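Local coordinates for protein glycogen synthase (Cyanobacterium sp. CLg1, PDB 6GNF) that belongs to the bacterial starch and glycogen synthases, two-domain glycosyltransferases of GT-B type, and holds adenosine-5'-diphosphate and a glycan, at residues 300-305 with 458-463; 202-207 with 431-436; 267-272 with 533-538; 277-282 with 296-301. All blocks are in the same frame, centred on the assembly; numbering follows the deposited sequence.

How the contacts relate
All four contacts are partly buried, and none has a direct hydrogen bond between its segments. Contact 2 lies deepest, its centre about 9 Å from that of the chain, followed by contact 1 at about 13 Å; both join the two domains and touch AC1, so their packing is mixed with polar ligand bonds. Contacts 4 and 3, about 17 and 18 Å out, pack helices on neighbouring strands, 298-300 and 267-270, of one sheet. Contact 4 is apolar packing, whereas contact 3 adds a bridging water. Contacts 1 and 4 share Gly-300 and Ile-301. Between contacts 2 and 3, Ser-272 OG and Pro-435 O are hydrogen-bonded at 2.8 Å.

Contact 1 (300-305 with 458-463); sequences GITNGT and LVDTVP. With AC1 (4,6-dideoxy-4-{[(1S,4R,5S,6S)-4,5,6-trihydroxy-3-(hydroxymethyl)cyclohex-2-en-1-yl]amino}-alpha-D-glucopyranose), chain D.
Thr-302 and Thr-461 meet methyl to methyl, CG2 to CG2 at 3.5 Å, with the two side chains slanting across one another. In Thr-302 a chi1 of -60° puts CG2 anti to the backbone N, which carries the methyl to Thr-461 and leaves OG1 beside its own backbone N. That hydroxyl oxygen lies 4.0 Å from CB of Asp-460, a van der Waals neighbour. Thr-461 divides its branches differently: with chi1 at 52°, OG1 sits between backbone N and carbonyl carbon and is hydrogen-bonded to Gly-457 O, one turn back, and to Gln-440 NE2, while CG2 is left to face Thr-302. In the GT-B fold two Rossmann-like domains flank a cleft, and this pair spans it: residues 300-305 follow edge strand 298-300 of the nine-stranded sheet, and 458-463 carry the end of helix 457-461, beside the six-stranded parallel sheet. The carboxylate of Asp-460 is also tied to the first domain, OD2 accepting from the backbone N of Asn-274 in helix 273-281. Asn-303 serves the glycan pocket instead; its ND2 donates to O6B of AC1 over 2.8 Å, in a noticeably bent bond (N-H...O 143°).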
loop_
_atom_site.group_PDB
_atom_site.type_symbol
_atom_site.label_atom_id
_atom_site.label_comp_id
_atom_site.label_asym_id
_atom_site.label_seq_id
_atom_site.Cartn_x
_atom_site.Cartn_y
_atom_site.Cartn_z
ATOM N N GLY A 300 10.334 3.817 11.354
ATOM C CA GLY A 300 9.871 2.809 10.422
ATOM C C GLY A 300 9.819 1.428 11.043
ATOM O O GLY A 300 10.696 1.049 11.822
ATOM N N ILE A 301 8.779 0.678 10.688
ATOM C CA ILE A 301 8.635 -0.724 11.067
ATOM C C ILE A 301 8.270 -1.502 9.814
ATOM O O ILE A 301 7.234 -1.250 9.215
ATOM C CB ILE A 301 7.525 -0.922 12.117
ATOM C CG1 ILE A 301 7.861 -0.149 13.391
ATOM C CG2 ILE A 301 7.351 -2.401 12.432
ATOM C CD1 ILE A 301 6.735 -0.128 14.398
ATOM N N THR A 302 9.122 -2.445 9.429
ATOM C CA THR A 302 8.922 -3.221 8.210
ATOM C C THR A 302 7.640 -4.042 8.273
ATOM O O THR A 302 7.446 -4.802 9.216
ATOM C CB THR A 302 10.120 -4.166 7.981
ATOM O OG1 THR A 302 11.313 -3.389 7.858
ATOM C CG2 THR A 302 9.951 -5.001 6.720
ATOM N N ASN A 303 6.802 -3.928 7.241
ATOM C CA ASN A 303 5.565 -4.703 7.171
ATOM C C ASN A 303 5.867 -6.188 7.187
ATOM O O ASN A 303 6.849 -6.624 6.593
ATOM C CB ASN A 303 4.782 -4.428 5.878
ATOM C CG ASN A 303 4.107 -3.075 5.857
ATOM O OD1 ASN A 303 3.834 -2.472 6.903
ATOM N ND2 ASN A 303 3.809 -2.597 4.653
ATOM N N GLY A 304 5.010 -6.951 7.854
ATOM C CA GLY A 304 4.942 -8.384 7.660
ATOM C C GLY A 304 3.801 -8.683 6.716
ATOM O O GLY A 304 3.309 -7.800 5.992
ATOM N N THR A 305 3.378 -9.937 6.709
ATOM C CA THR A 305 2.285 -10.371 5.864
ATOM C C THR A 305 1.604 -11.611 6.451
ATOM O O THR A 305 2.194 -12.346 7.238
ATOM C CB THR A 305 2.803 -10.667 4.453
ATOM O OG1 THR A 305 1.701 -10.959 3.591
ATOM C CG2 THR A 305 3.768 -11.847 4.454
ATOM N N LEU A 458 12.738 -2.332 0.314
ATOM C CA LEU A 458 13.348 -3.410 -0.462
ATOM C C LEU A 458 14.768 -3.671 0.031
ATOM O O LEU A 458 15.226 -4.813 0.045
ATOM C CB LEU A 458 13.348 -3.082 -1.955
ATOM C CG LEU A 458 11.967 -2.902 -2.594
ATOM C CD1 LEU A 458 12.093 -2.400 -4.029
ATOM C CD2 LEU A 458 11.166 -4.190 -2.546
ATOM N N VAL A 459 15.456 -2.608 0.446
ATOM C CA VAL A 459 16.777 -2.743 1.056
ATOM C C VAL A 459 16.671 -3.505 2.379
ATOM O O VAL A 459 17.482 -4.371 2.669
ATOM C CB VAL A 459 17.438 -1.366 1.312
ATOM C CG1 VAL A 459 18.773 -1.544 2.027
ATOM C CG2 VAL A 459 17.648 -0.617 -0.004
ATOM N N ASP A 460 15.664 -3.186 3.178
ATOM C CA ASP A 460 15.456 -3.844 4.468
ATOM C C ASP A 460 15.069 -5.312 4.337
ATOM O O ASP A 460 15.488 -6.128 5.148
ATOM C CB ASP A 460 14.361 -3.123 5.277
ATOM C CG ASP A 460 14.823 -1.812 5.862
ATOM O OD1 ASP A 460 15.932 -1.756 6.427
ATOM O OD2 ASP A 460 14.075 -0.824 5.767
ATOM N N THR A 461 14.240 -5.631 3.348
ATOM C CA THR A 461 13.630 -6.956 3.243
ATOM C C THR A 461 14.405 -7.955 2.388
ATOM O O THR A 461 14.175 -9.157 2.477
ATOM C CB THR A 461 12.198 -6.853 2.684
ATOM O OG1 THR A 461 12.211 -6.097 1.458
ATOM C CG2 THR A 461 11.298 -6.174 3.696
ATOM N N VAL A 462 15.314 -7.458 1.555
ATOM C CA VAL A 462 16.108 -8.314 0.666
ATOM C C VAL A 462 17.609 -8.062 0.875
ATOM O O VAL A 462 18.271 -7.438 0.041
ATOM C CB VAL A 462 15.738 -8.086 -0.819
ATOM C CG1 VAL A 462 16.409 -9.126 -1.716
ATOM C CG2 VAL A 462 14.234 -8.136 -1.006
ATOM N N PRO A 463 18.151 -8.526 2.014
ATOM C CA PRO A 463 19.601 -8.547 2.178
ATOM C C PRO A 463 20.240 -9.607 1.271
ATOM O O PRO A 463 19.522 -10.393 0.647
ATOM C CB PRO A 463 19.778 -8.904 3.657
ATOM C CG PRO A 463 18.547 -9.658 4.008
ATOM C CD PRO A 463 17.462 -8.970 3.237
HETATM C C1 AC1 D . -2.991 3.746 -1.993
HETATM O O2 AC1 D . -2.484 5.205 -0.109
HETATM C C2 AC1 D . -2.272 3.885 -0.650
HETATM C C4A AC1 D . 3.589 -0.313 0.775
HETATM C C3 AC1 D . -0.777 3.585 -0.771
HETATM O O3 AC1 D . -0.243 3.563 0.556
HETATM C C4 AC1 D . -0.517 2.248 -1.501
HETATM N N4A AC1 D . 0.912 1.887 -1.648
HETATM C C5 AC1 D . -1.228 2.337 -2.860
HETATM O O5 AC1 D . -2.634 2.523 -2.654
HETATM C C6 AC1 D . -1.054 1.090 -3.713
HETATM C C1B AC1 D . 1.875 1.741 -0.553
HETATM C C2B AC1 D . 3.336 1.438 -0.999
HETATM O O2B AC1 D . 3.533 1.512 -2.407
HETATM C C3B AC1 D . 3.881 0.073 -0.645
HETATM O O3B AC1 D . 5.301 0.084 -0.795
HETATM O O4 AC1 D . 3.969 -1.687 0.905
HETATM C C5B AC1 D . 2.127 -0.130 1.089
HETATM C C7B AC1 D . 1.362 0.748 0.461
HETATM C C6B AC1 D . 1.530 -0.946 2.192
HETATM O O6B AC1 D . 2.268 -0.641 3.378
#

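Contact 2 (202-207 with 431-436); sequences NIAFQG and SRFEPC. With AC1 (4,6-dideoxy-4-{[(1S,4R,5S,6S)-4,5,6-trihydroxy-3-(hydroxymethyl)cyclohex-2-en-1-yl]amino}-alpha-D-glucopyranose), chain D; BGC (beta-D-glucopyranose), chain B; SO4 (sulfate ion), chain J.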
loop_
_atom_site.group_PDB
_atom_site.type_symbol
_atom_site.label_atom_id
_atom_site.label_comp_id
_atom_site.label_asym_id
_atom_site.label_seq_id
_atom_site.Cartn_x
_atom_site.Cartn_y
_atom_site.Cartn_z
ATOM N N ASN A 202 2.735 5.758 2.037
ATOM C CA ASN A 202 3.253 6.314 0.790
ATOM C C ASN A 202 3.251 7.834 0.804
ATOM O O ASN A 202 2.177 8.449 0.817
ATOM C CB ASN A 202 2.419 5.824 -0.399
ATOM C CG ASN A 202 3.173 5.931 -1.727
ATOM O OD1 ASN A 202 3.894 6.897 -1.990
ATOM N ND2 ASN A 202 3.019 4.935 -2.557
ATOM N N ILE A 203 4.446 8.420 0.762
ATOM C CA ILE A 203 4.633 9.866 0.880
ATOM C C ILE A 203 4.338 10.613 -0.417
ATOM O O ILE A 203 4.244 11.838 -0.404
ATOM C CB ILE A 203 6.074 10.195 1.356
ATOM C CG1 ILE A 203 6.182 11.612 1.923
ATOM C CG2 ILE A 203 7.084 10.028 0.233
ATOM C CD1 ILE A 203 5.835 11.711 3.384
ATOM N N ALA A 204 4.183 9.901 -1.526
ATOM C CA ALA A 204 3.924 10.554 -2.806
ATOM C C ALA A 204 2.544 11.216 -2.835
ATOM O O ALA A 204 2.340 12.191 -3.543
ATOM C CB ALA A 204 4.051 9.576 -3.957
ATOM N N PHE A 205 1.610 10.730 -2.024
ATOM C CA PHE A 205 0.276 11.305 -1.981
ATOM C C PHE A 205 0.039 11.864 -0.586
ATOM O O PHE A 205 0.137 11.147 0.417
ATOM C CB PHE A 205 -0.773 10.257 -2.363
ATOM C CG PHE A 205 -0.428 9.519 -3.626
ATOM C CD1 PHE A 205 -0.507 10.158 -4.862
ATOM C CD2 PHE A 205 0.028 8.204 -3.581
ATOM C CE1 PHE A 205 -0.160 9.500 -6.024
ATOM C CE2 PHE A 205 0.369 7.534 -4.746
ATOM C CZ PHE A 205 0.271 8.182 -5.969
ATOM N N GLN A 206 -0.258 13.158 -0.539
ATOM C CA GLN A 206 -0.212 13.927 0.696
ATOM C C GLN A 206 -1.499 14.691 1.024
ATOM O O GLN A 206 -1.573 15.319 2.074
ATOM C CB GLN A 206 0.955 14.915 0.598
ATOM C CG GLN A 206 2.286 14.252 0.301
ATOM C CD GLN A 206 3.427 15.237 0.138
ATOM O OE1 GLN A 206 3.214 16.443 0.004
ATOM N NE2 GLN A 206 4.645 14.720 0.099
ATOM N N GLY A 207 -2.499 14.631 0.148
ATOM C CA GLY A 207 -3.712 15.408 0.312
ATOM C C GLY A 207 -3.423 16.868 0.066
ATOM O O GLY A 207 -3.732 17.719 0.906
ATOM N N SER A 431 11.387 -0.890 -8.809
ATOM C CA SER A 431 10.684 0.262 -8.271
ATOM C C SER A 431 11.587 1.492 -8.223
ATOM O O SER A 431 12.770 1.390 -7.923
ATOM C CB SER A 431 10.151 -0.039 -6.865
ATOM O OG SER A 431 9.274 -1.151 -6.887
ATOM N N ARG A 432 11.010 2.655 -8.514
ATOM C CA ARG A 432 11.708 3.930 -8.380
ATOM C C ARG A 432 11.678 4.434 -6.939
ATOM O O ARG A 432 12.574 5.150 -6.511
ATOM C CB ARG A 432 11.102 4.972 -9.319
ATOM C CG ARG A 432 11.323 4.650 -10.790
ATOM C CD ARG A 432 10.849 5.774 -11.691
ATOM N NE ARG A 432 11.259 5.564 -13.084
ATOM C CZ ARG A 432 10.553 4.927 -14.021
ATOM N NH1 ARG A 432 9.361 4.411 -13.755
ATOM N NH2 ARG A 432 11.049 4.806 -15.244
ATOM N N PHE A 433 10.617 4.108 -6.215
ATOM C CA PHE A 433 10.582 4.251 -4.760
ATOM C C PHE A 433 9.624 3.188 -4.223
ATOM O O PHE A 433 8.691 2.779 -4.926
ATOM C CB PHE A 433 10.151 5.660 -4.351
ATOM C CG PHE A 433 8.837 6.085 -4.940
ATOM C CD1 PHE A 433 8.777 6.634 -6.214
ATOM C CD2 PHE A 433 7.655 5.931 -4.222
ATOM C CE1 PHE A 433 7.566 7.028 -6.762
ATOM C CE2 PHE A 433 6.438 6.320 -4.764
ATOM C CZ PHE A 433 6.395 6.865 -6.039
ATOM N N GLU A 434 9.861 2.721 -2.999
ATOM C CA GLU A 434 9.081 1.624 -2.445
ATOM C C GLU A 434 9.107 1.649 -0.924
ATOM O O GLU A 434 10.045 1.142 -0.315
ATOM C CB GLU A 434 9.604 0.282 -2.967
ATOM C CG GLU A 434 8.616 -0.862 -2.813
ATOM C CD GLU A 434 7.396 -0.681 -3.680
ATOM O OE1 GLU A 434 7.549 -0.810 -4.913
ATOM O OE2 GLU A 434 6.295 -0.422 -3.138
ATOM N N PRO A 435 8.083 2.255 -0.300
ATOM C CA PRO A 435 8.008 2.321 1.150
ATOM C C PRO A 435 8.281 0.990 1.851
ATOM O O PRO A 435 9.061 0.939 2.803
ATOM C CB PRO A 435 6.576 2.815 1.393
ATOM C CG PRO A 435 6.337 3.722 0.243
ATOM C CD PRO A 435 7.035 3.077 -0.925
ATOM N N CYS A 436 7.673 -0.089 1.371
ATOM C CA CYS A 436 8.021 -1.425 1.848
ATOM C C CYS A 436 7.985 -2.449 0.730
ATOM O O CYS A 436 9.000 -3.072 0.424
ATOM C CB CYS A 436 7.100 -1.873 2.983
ATOM S SG CYS A 436 7.574 -3.463 3.701
HETATM C C1 AC1 D . -2.991 3.746 -1.993
HETATM O O2 AC1 D . -2.484 5.205 -0.109
HETATM C C2 AC1 D . -2.272 3.885 -0.650
HETATM C C4A AC1 D . 3.589 -0.313 0.775
HETATM C C3 AC1 D . -0.777 3.585 -0.771
HETATM O O3 AC1 D . -0.243 3.563 0.556
HETATM C C4 AC1 D . -0.517 2.248 -1.501
HETATM N N4A AC1 D . 0.912 1.887 -1.648
HETATM C C5 AC1 D . -1.228 2.337 -2.860
HETATM O O5 AC1 D . -2.634 2.523 -2.654
HETATM C C6 AC1 D . -1.054 1.090 -3.713
HETATM C C1B AC1 D . 1.875 1.741 -0.553
HETATM C C2B AC1 D . 3.336 1.438 -0.999
HETATM O O2B AC1 D . 3.533 1.512 -2.407
HETATM C C3B AC1 D . 3.881 0.073 -0.645
HETATM O O3B AC1 D . 5.301 0.084 -0.795
HETATM O O4 AC1 D . 3.969 -1.687 0.905
HETATM C C5B AC1 D . 2.127 -0.130 1.089
HETATM C C7B AC1 D . 1.362 0.748 0.461
HETATM C C6B AC1 D . 1.530 -0.946 2.192
HETATM O O6B AC1 D . 2.268 -0.641 3.378
HETATM C C2 BGC B . -3.963 11.159 -7.959
HETATM C C3 BGC B . -3.995 10.317 -6.682
HETATM C C4 BGC B . -3.977 8.835 -7.071
HETATM C C5 BGC B . -2.901 8.489 -8.113
HETATM C C6 BGC B . -3.178 7.127 -8.734
HETATM C C1 BGC B . -2.690 10.792 -8.727
HETATM O O1 BGC B . -2.499 11.660 -9.850
HETATM O O2 BGC B . -4.001 12.566 -7.680
HETATM O O3 BGC B . -5.138 10.619 -5.860
HETATM O O4 BGC B . -3.729 8.055 -5.901
HETATM O O5 BGC B . -2.806 9.442 -9.177
HETATM O O6 BGC B . -1.930 6.454 -8.875
HETATM S S SO4 J . -3.560 13.630 -3.639
HETATM O O1 SO4 J . -3.254 13.113 -2.288
HETATM O O2 SO4 J . -4.011 15.041 -3.537
HETATM O O3 SO4 J . -4.612 12.778 -4.249
HETATM O O4 SO4 J . -2.337 13.591 -4.474
#
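At the glycan pocket in the GT-B cleft, Asn-202 of one domain meets Phe-433 and Pro-435 of the other. Its OD1 comes to the edge of the Phe-433 ring, 3.8 Å from CE2, with amide and ring planes 80° apart. The same OD1 accepts from the backbone N of Ala-204 at 3.1 Å, closing an Asx turn that, with the bond from ND2 to Gln-362 OE1, fixes the amide's rotation. CB of Ala-204 reaches Phe-433 CE2 at 4.1 Å; it also covers one face of the Phe-205 ring, whose opposite face carries BGC O4. Two bonds grip O3B of AC1: it donates to Glu-434 OE2 at 2.6 Å and receives the Cys-436 N-H at 3.2 Å, almost straight (175°). Ser-431 OG donates to the anti lone pair of OE1, the other carboxylate oxygen, and Lys-363 salt-bridges OE2. Pro-435 CG packs 4.1 Å from Asn-202 CA. The two loops follow strands 195-200 and 426-429, and Ile-203 and Pro-435 both rest on Phe-275 of helix 273-281.

Contact 3 (267-272 with 533-538); sequences QALTVS and VDIFEQ
Ile-535 of the C-terminal helix lies against Gln-267 and Leu-269, two residues apart on strand 267-270, and its two branches divide the work. From CB, which points toward the strand, CG2 leaves anti to the backbone N (chi1 -78° for the CG1 branch) and stands over the face of the Gln-267 amide, somewhat off its centre, 3.6 Å from OE1. CG1 takes the other branch, beside the backbone N, and serves as the link to CD1. At the tip, CD1 meets CD2 of Leu-269 at 3.8 Å, the two side chains reaching end to end; CD1 of Ile-301, in the loop after strand 298-300, touches the same Ile-535 methyl at 3.7 Å. The Gln-267 chain is extended beyond CG and crosses Ile-535 at about a right angle. A water donates to its OE1 at 2.6 Å and to the carbonyl O of Ile-535 at 2.7 Å, so the same amide both lies under a methyl and is bridged through water to the helix backbone. Leu-269 continues onto Val-197 and Leu-199 of strand 195-200, and the Phe-536 ring also reaches Val-197. A helix packed through aliphatic side chains on a parallel strand is typical of Rossmann-like domains, and in GT-B proteins the C-terminal helix commonly returns, as here, to the N-terminal domain.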
loop_
_atom_site.group_PDB
_atom_site.type_symbol
_atom_site.label_atom_id
_atom_site.label_comp_id
_atom_site.label_asym_id
_atom_site.label_seq_id
_atom_site.Cartn_x
_atom_site.Cartn_y
_atom_site.Cartn_z
ATOM N N GLN A 267 2.492 10.568 17.406
ATOM C CA GLN A 267 3.673 9.924 16.848
ATOM C C GLN A 267 3.471 9.533 15.396
ATOM O O GLN A 267 2.383 9.090 15.009
ATOM C CB GLN A 267 4.061 8.689 17.659
ATOM C CG GLN A 267 5.401 8.111 17.238
ATOM C CD GLN A 267 6.076 7.305 18.320
ATOM O OE1 GLN A 267 5.581 7.204 19.449
ATOM N NE2 GLN A 267 7.227 6.751 17.989
ATOM N N ALA A 268 4.525 9.705 14.608
ATOM C CA ALA A 268 4.491 9.401 13.188
ATOM C C ALA A 268 5.327 8.158 12.924
ATOM O O ALA A 268 6.454 8.059 13.386
ATOM C CB ALA A 268 5.024 10.580 12.398
ATOM N N LEU A 269 4.728 7.183 12.244
ATOM C CA LEU A 269 5.395 5.934 11.890
ATOM C C LEU A 269 5.291 5.689 10.399
ATOM O O LEU A 269 4.429 6.249 9.709
ATOM C CB LEU A 269 4.738 4.750 12.604
ATOM C CG LEU A 269 4.706 4.739 14.131
ATOM C CD1 LEU A 269 3.915 3.550 14.640
ATOM C CD2 LEU A 269 6.116 4.707 14.688
ATOM N N THR A 270 6.155 4.815 9.897
ATOM C CA THR A 270 6.032 4.355 8.516
ATOM C C THR A 270 6.430 2.877 8.376
ATOM O O THR A 270 6.714 2.211 9.378
ATOM C CB THR A 270 6.795 5.275 7.543
ATOM O OG1 THR A 270 6.419 4.956 6.196
ATOM C CG2 THR A 270 8.296 5.150 7.724
ATOM N N VAL A 271 6.450 2.376 7.142
ATOM C CA VAL A 271 6.385 0.940 6.912
ATOM C C VAL A 271 7.732 0.265 6.584
ATOM O O VAL A 271 7.762 -0.901 6.187
ATOM C CB VAL A 271 5.309 0.609 5.861
ATOM C CG1 VAL A 271 3.930 0.931 6.420
ATOM C CG2 VAL A 271 5.538 1.372 4.563
ATOM N N SER A 272 8.839 0.977 6.796
ATOM C CA SER A 272 10.180 0.369 6.856
ATOM C C SER A 272 11.194 1.390 7.393
ATOM O O SER A 272 11.052 2.593 7.140
ATOM C CB SER A 272 10.651 -0.156 5.492
ATOM O OG SER A 272 11.101 0.882 4.657
ATOM N N VAL A 533 3.277 -2.603 19.353
ATOM C CA VAL A 533 2.795 -2.668 20.732
ATOM C C VAL A 533 3.715 -1.873 21.653
ATOM O O VAL A 533 3.240 -1.150 22.519
ATOM C CB VAL A 533 2.672 -4.126 21.238
ATOM C CG1 VAL A 533 2.444 -4.175 22.740
ATOM C CG2 VAL A 533 1.537 -4.836 20.527
ATOM N N ASP A 534 5.028 -2.014 21.479
ATOM C CA ASP A 534 5.990 -1.243 22.288
ATOM C C ASP A 534 5.812 0.256 22.140
ATOM O O ASP A 534 5.792 0.980 23.131
ATOM C CB ASP A 534 7.427 -1.606 21.933
ATOM C CG ASP A 534 7.844 -2.943 22.520
ATOM O OD1 ASP A 534 7.004 -3.575 23.203
ATOM O OD2 ASP A 534 9.006 -3.366 22.310
ATOM N N ILE A 535 5.703 0.712 20.899
ATOM C CA ILE A 535 5.456 2.121 20.627
ATOM C C ILE A 535 4.131 2.571 21.233
ATOM O O ILE A 535 4.093 3.607 21.896
ATOM C CB ILE A 535 5.541 2.413 19.116
ATOM C CG1 ILE A 535 7.016 2.486 18.716
ATOM C CG2 ILE A 535 4.856 3.724 18.761
ATOM C CD1 ILE A 535 7.276 2.222 17.258
ATOM N N PHE A 536 3.081 1.767 21.061
ATOM C CA PHE A 536 1.767 2.095 21.621
ATOM C C PHE A 536 1.810 2.189 23.141
ATOM O O PHE A 536 1.235 3.107 23.718
ATOM C CB PHE A 536 0.697 1.074 21.203
ATOM C CG PHE A 536 0.388 1.047 19.725
ATOM C CD1 PHE A 536 0.614 2.146 18.905
ATOM C CD2 PHE A 536 -0.167 -0.091 19.159
ATOM C CE1 PHE A 536 0.313 2.092 17.551
ATOM C CE2 PHE A 536 -0.474 -0.145 17.805
ATOM C CZ PHE A 536 -0.235 0.950 16.999
ATOM N N GLU A 537 2.515 1.266 23.784
ATOM C CA GLU A 537 2.604 1.259 25.247
ATOM C C GLU A 537 3.317 2.489 25.801
ATOM O O GLU A 537 2.975 2.963 26.880
ATOM C CB GLU A 537 3.267 -0.020 25.757
ATOM C CG GLU A 537 2.285 -1.179 25.879
ATOM C CD GLU A 537 2.950 -2.538 26.052
ATOM O OE1 GLU A 537 4.206 -2.627 26.120
ATOM O OE2 GLU A 537 2.201 -3.538 26.102
ATOM N N GLN A 538 4.309 2.990 25.071
ATOM C CA GLN A 538 5.007 4.223 25.449
ATOM C C GLN A 538 4.103 5.446 25.368
ATOM O O GLN A 538 4.209 6.359 26.185
ATOM C CB GLN A 538 6.238 4.448 24.564
ATOM C CG GLN A 538 7.424 3.523 24.787
ATOM C CD GLN A 538 7.689 3.246 26.251
ATOM O OE1 GLN A 538 8.346 4.032 26.938
ATOM N NE2 GLN A 538 7.143 2.149 26.746
HETATM O O HOH W 1 5.702 5.766 21.601
#

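Contact 4 (277-282 with 296-301); sequences HEVTSS and VGLTGI
Leu-298 packs on Val-279 and Thr-280 within the alpha/beta layer of the Rossmann-like N-terminal domain, where helix 273-281 connects, by way of helix 290-296, the parallel neighbouring strands 267-270 and 298-300. Walking along 296-301, Val-296 ends helix 290-296 and touches Ala-268. Gly-297 then leaves helical geometry with a positive phi of 84°, turning the chain into the edge strand. Leu-298 carries the contact. Its chi1 of 179° swings CG toward the helix, and chi2 of 63° turns CD2 onto Val-279, 3.7 Å from CG1 and 3.9 Å from CB, the side chains crossing at about a right angle. Thr-299 points away from the helix, as strand alternation requires, and rests on Leu-269, while its backbone is hydrogen-bonded to that of Thr-270. Ile-301, also paired with Thr-270 through its backbone, turns to helix 526-540. The second touch on helix 273-281 lies nearer the root of Leu-298: the hydroxyl of Thr-280 is bonded back to Ala-276 O, which leaves the methyl for the strand, and Thr-280 CG2 sits 4.1 Å from Leu-298 CB.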
loop_
_atom_site.group_PDB
_atom_site.type_symbol
_atom_site.label_atom_id
_atom_site.label_comp_id
_atom_site.label_asym_id
_atom_site.label_seq_id
_atom_site.Cartn_x
_atom_site.Cartn_y
_atom_site.Cartn_z
ATOM N N HIS A 277 14.198 6.703 6.865
ATOM C CA HIS A 277 15.475 7.346 6.607
ATOM C C HIS A 277 15.431 8.189 5.336
ATOM O O HIS A 277 15.920 9.305 5.325
ATOM C CB HIS A 277 16.544 6.268 6.480
ATOM C CG HIS A 277 17.934 6.790 6.551
ATOM N ND1 HIS A 277 18.424 7.684 5.623
ATOM C CD2 HIS A 277 18.971 6.490 7.370
ATOM C CE1 HIS A 277 19.687 7.948 5.893
ATOM N NE2 HIS A 277 20.043 7.237 6.947
ATOM N N GLU A 278 14.877 7.632 4.262
ATOM C CA GLU A 278 14.789 8.354 2.990
ATOM C C GLU A 278 13.928 9.593 3.117
ATOM O O GLU A 278 14.293 10.659 2.632
ATOM C CB GLU A 278 14.219 7.460 1.894
ATOM C CG GLU A 278 15.196 6.422 1.374
ATOM C CD GLU A 278 14.564 5.405 0.447
ATOM O OE1 GLU A 278 13.333 5.219 0.478
ATOM O OE2 GLU A 278 15.337 4.800 -0.324
ATOM N N VAL A 279 12.802 9.460 3.812
ATOM C CA VAL A 279 11.841 10.552 3.940
ATOM C C VAL A 279 12.442 11.739 4.688
ATOM O O VAL A 279 12.249 12.881 4.285
ATOM C CB VAL A 279 10.548 10.077 4.638
ATOM C CG1 VAL A 279 9.670 11.252 5.051
ATOM C CG2 VAL A 279 9.770 9.154 3.716
ATOM N N THR A 280 13.165 11.464 5.770
ATOM C CA THR A 280 13.702 12.534 6.612
ATOM C C THR A 280 15.020 13.107 6.083
ATOM O O THR A 280 15.515 14.093 6.621
ATOM C CB THR A 280 13.919 12.048 8.057
ATOM O OG1 THR A 280 14.709 10.861 8.044
ATOM C CG2 THR A 280 12.597 11.730 8.710
ATOM N N SER A 281 15.596 12.491 5.055
ATOM C CA SER A 281 16.944 12.855 4.599
ATOM C C SER A 281 17.034 13.843 3.447
ATOM O O SER A 281 18.085 14.446 3.274
ATOM C CB SER A 281 17.721 11.614 4.192
ATOM O OG SER A 281 17.939 10.749 5.290
ATOM N N SER A 282 15.996 13.990 2.628
ATOM C CA SER A 282 16.059 14.952 1.521
ATOM C C SER A 282 14.694 15.293 0.944
ATOM O O SER A 282 13.759 14.497 1.052
ATOM C CB SER A 282 16.957 14.422 0.389
ATOM O OG SER A 282 16.330 13.408 -0.375
ATOM N N VAL A 296 9.116 16.345 13.417
ATOM C CA VAL A 296 8.198 15.542 14.214
ATOM C C VAL A 296 8.833 14.220 14.660
ATOM O O VAL A 296 8.471 13.692 15.715
ATOM C CB VAL A 296 6.902 15.309 13.412
ATOM C CG1 VAL A 296 6.085 14.144 13.955
ATOM C CG2 VAL A 296 6.080 16.589 13.409
ATOM N N GLY A 297 9.815 13.725 13.900
ATOM C CA GLY A 297 10.380 12.406 14.145
ATOM C C GLY A 297 9.526 11.343 13.482
ATOM O O GLY A 297 8.302 11.350 13.600
ATOM N N LEU A 298 10.176 10.435 12.764
ATOM C CA LEU A 298 9.503 9.407 11.991
ATOM C C LEU A 298 10.269 8.096 12.137
ATOM O O LEU A 298 11.441 8.026 11.812
ATOM C CB LEU A 298 9.440 9.823 10.514
ATOM C CG LEU A 298 8.778 8.865 9.521
ATOM C CD1 LEU A 298 7.305 8.669 9.856
ATOM C CD2 LEU A 298 8.927 9.394 8.107
ATOM N N THR A 299 9.596 7.063 12.642
ATOM C CA THR A 299 10.179 5.731 12.828
ATOM C C THR A 299 9.534 4.756 11.857
ATOM O O THR A 299 8.328 4.826 11.611
ATOM C CB THR A 299 9.901 5.207 14.251
ATOM O OG1 THR A 299 10.434 6.120 15.200
ATOM C CG2 THR A 299 10.530 3.848 14.484
ATOM N N GLY A 300 10.334 3.817 11.354
ATOM C CA GLY A 300 9.871 2.809 10.422
ATOM C C GLY A 300 9.819 1.428 11.043
ATOM O O GLY A 300 10.696 1.049 11.822
ATOM N N ILE A 301 8.779 0.678 10.688
ATOM C CA ILE A 301 8.635 -0.724 11.067
ATOM C C ILE A 301 8.270 -1.502 9.814
ATOM O O ILE A 301 7.234 -1.250 9.215
ATOM C CB ILE A 301 7.525 -0.922 12.117
ATOM C CG1 ILE A 301 7.861 -0.149 13.391
ATOM C CG2 ILE A 301 7.351 -2.401 12.432
ATOM C CD1 ILE A 301 6.735 -0.128 14.398
#